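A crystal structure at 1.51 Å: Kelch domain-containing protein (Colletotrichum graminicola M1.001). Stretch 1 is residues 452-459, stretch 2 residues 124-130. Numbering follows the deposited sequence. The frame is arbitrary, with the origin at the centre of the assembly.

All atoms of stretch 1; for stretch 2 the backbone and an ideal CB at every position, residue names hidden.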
# COMPACT_ATOMS: atom_id res chain seq x y z
N ASP A 452 -20.01 2.94 6.22
CA ASP A 452 -19.99 2.52 4.85
C ASP A 452 -18.73 1.65 4.64
O ASP A 452 -17.58 2.12 4.85
CB ASP A 452 -19.88 3.77 3.96
CG ASP A 452 -20.27 3.49 2.52
OD1 ASP A 452 -19.83 2.50 1.95
OD2 ASP A 452 -21.09 4.31 1.99
N TYR A 453 -18.96 0.43 4.18
CA TYR A 453 -17.86 -0.48 3.89
C TYR A 453 -17.02 -0.05 2.72
O TYR A 453 -15.94 -0.63 2.58
CB TYR A 453 -18.33 -1.92 3.68
CG TYR A 453 -18.69 -2.63 4.95
CD1 TYR A 453 -17.77 -3.14 5.82
CD2 TYR A 453 -20.04 -2.83 5.30
CE1 TYR A 453 -18.11 -3.78 6.99
CE2 TYR A 453 -20.36 -3.50 6.45
CZ TYR A 453 -19.46 -3.99 7.28
OH TYR A 453 -19.75 -4.59 8.49
N GLY A 454 -17.46 0.92 1.92
CA GLY A 454 -16.63 1.49 0.89
C GLY A 454 -15.58 2.41 1.40
O GLY A 454 -14.60 2.67 0.72
N VAL A 455 -15.81 2.90 2.63
CA VAL A 455 -14.90 3.71 3.38
C VAL A 455 -14.03 2.79 4.26
O VAL A 455 -12.81 2.68 4.04
CB VAL A 455 -15.63 4.75 4.23
CG1 VAL A 455 -14.66 5.48 5.18
CG2 VAL A 455 -16.34 5.75 3.31
N ALA A 456 -14.66 2.04 5.16
CA ALA A 456 -14.00 1.10 6.03
C ALA A 456 -14.03 -0.24 5.37
O ALA A 456 -14.83 -1.16 5.66
CB ALA A 456 -14.73 1.06 7.35
N ILE A 457 -13.15 -0.39 4.38
CA ILE A 457 -12.96 -1.69 3.72
C ILE A 457 -12.67 -2.75 4.80
O ILE A 457 -11.87 -2.53 5.68
CB ILE A 457 -11.81 -1.61 2.70
CG1 ILE A 457 -12.04 -0.60 1.57
CG2 ILE A 457 -11.50 -2.99 2.19
CD1 ILE A 457 -13.22 -0.94 0.65
N PRO A 458 -13.33 -3.91 4.76
CA PRO A 458 -13.07 -4.93 5.75
C PRO A 458 -11.65 -5.34 5.88
O PRO A 458 -10.88 -5.29 4.89
CB PRO A 458 -13.91 -6.13 5.31
CG PRO A 458 -14.83 -5.60 4.37
CD PRO A 458 -14.33 -4.32 3.74
N GLY A 459 -11.28 -5.75 7.06
CA GLY A 459 -9.94 -6.19 7.31
C GLY A 459 -9.30 -5.53 8.50
O GLY A 459 -9.93 -4.79 9.25
N UNK A 124 -7.23 -5.40 -5.43
CA UNK A 124 -7.76 -4.70 -4.25
C UNK A 124 -8.93 -5.42 -3.63
O UNK A 124 -9.73 -6.08 -4.31
CB UNK A 124 -8.18 -3.28 -4.62
N UNK A 125 -9.08 -5.21 -2.33
CA UNK A 125 -10.13 -5.73 -1.53
C UNK A 125 -11.29 -4.78 -1.66
O UNK A 125 -11.21 -3.59 -1.34
CB UNK A 125 -9.70 -5.92 -0.07
N UNK A 126 -12.48 -5.30 -2.01
CA UNK A 126 -13.62 -4.44 -2.20
C UNK A 126 -14.43 -4.30 -0.89
O UNK A 126 -14.18 -4.98 0.10
CB UNK A 126 -14.50 -4.99 -3.33
N UNK A 127 -15.42 -3.43 -0.97
CA UNK A 127 -16.34 -3.23 0.18
C UNK A 127 -17.04 -4.51 0.60
O UNK A 127 -17.53 -4.65 1.72
CB UNK A 127 -17.39 -2.18 -0.16
N UNK A 128 -17.17 -5.45 -0.34
CA UNK A 128 -17.75 -6.78 -0.07
C UNK A 128 -16.80 -7.79 0.45
O UNK A 128 -17.18 -8.95 0.71
CB UNK A 128 -18.38 -7.34 -1.34
N UNK A 129 -15.52 -7.43 0.59
CA UNK A 129 -14.53 -8.34 0.98
C UNK A 129 -14.02 -9.24 -0.18
O UNK A 129 -13.18 -10.11 0.06
CB UNK A 129 -15.09 -9.19 2.12
N UNK A 130 -14.42 -8.90 -1.37
CA UNK A 130 -13.95 -9.67 -2.54
C UNK A 130 -12.62 -9.10 -2.99
O UNK A 130 -12.24 -8.02 -2.55
CB UNK A 130 -14.97 -9.63 -3.68

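Position 124 lies on an extended backbone, with no atom of stretch 1 within 5.5 Å of its ideal CB. The contact sets no rule here, and many residues would do; the deposited one is Cys124.

At position 125 the backbone is still extended and CA-to-CB points toward stretch 1. The ideal CB stands 4.1 Å from Ile457 CG2 and 5.1 Å from Pro458 O, so a small or branched side chain with a methyl to offer suits best: valine, threonine or alanine. It is Thr125. Thr125 takes the m rotamer, and Thr125 CG2 packs against Ile457 CG2 at 3.9 Å, while its hydroxyl is hydrogen-bonded elsewhere in the structure.

Position 126 turns its CB away, so stretch 1 meets its backbone instead: the carbonyl O of 126 lies 3.7 Å from Pro458 CD. That same oxygen accepts a hydrogen bond from the amide of 129, closing a type I turn. The first position of such a turn favours Asp, Asn, Ser or Thr, whose side-chain oxygens can take up amides further along. Thr126 follows that rule: Thr126 OG1 accepts from the backbone N of 128 at 3.2 Å. Thr126 OG1 also accepts from the backbone N of 130, at 3.3 Å.

Position 127 is the tightest. Its CB points sideways, yet the ideal CB is only 3.5 Å from Tyr453 O and 3.7 Å from Gly454 N, with Ile457 CD1 at 4.4 Å. Gly454 N already donates to Asp452 OD1 at 2.8 Å, so it is no free donor for a newcomer. The phi/psi of -59/-25 suits the second turn position, and a small residue such as alanine or serine fits. The answer is Ser127, which gives up more surface to stretch 1 than any of its neighbours. The side chain makes its contact through carbon: Ser127 CB lies 3.4 Å from Tyr453 O, and Ser127 CA makes a CA-H...O contact with that oxygen at 3.6 Å. OG, in the p rotamer, finds its hydrogen bond elsewhere in the structure.

Position 128 points away, and stretch 1 asks nothing of it; polar residues are natural on such a turn. It is Glu128.

Position 129 has phi/psi of 80/10, where a CB would be jammed against the preceding carbonyl O. That alone calls for glycine, and it is Gly129; Gly129 N passes 4.3 Å from Pro458 CG.

Position 130 is out of reach, leaving the choice open. Lys130 extends back to Glu128 in a long salt bridge, Lys130 NZ to Glu128 OE1 at 3.7 Å, while Lys130 O accepts from Thr126 N at 2.8 Å.

Stretch 2, residues 124-130: CTTSEGK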
# COMPACT_ATOMS: atom_id res chain seq x y z
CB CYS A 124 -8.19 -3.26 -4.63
SG CYS A 124 -9.53 -3.11 -5.87
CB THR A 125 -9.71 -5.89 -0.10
OG1 THR A 125 -8.62 -6.79 -0.06
CG2 THR A 125 -10.80 -6.53 0.72
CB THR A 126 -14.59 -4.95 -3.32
OG1 THR A 126 -15.29 -6.10 -2.79
CG2 THR A 126 -13.80 -5.35 -4.51
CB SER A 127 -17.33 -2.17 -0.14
OG SER A 127 -18.23 -2.53 -1.22
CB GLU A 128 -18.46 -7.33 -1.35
CG GLU A 128 -19.54 -6.44 -1.85
CD GLU A 128 -20.24 -6.99 -3.14
OE1 GLU A 128 -19.54 -7.65 -3.95
OE2 GLU A 128 -21.48 -6.68 -3.33
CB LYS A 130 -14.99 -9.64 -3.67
CG LYS A 130 -16.23 -10.43 -3.26
CD LYS A 130 -17.22 -10.46 -4.39
CE LYS A 130 -18.41 -11.30 -3.96
NZ LYS A 130 -19.50 -11.17 -4.96
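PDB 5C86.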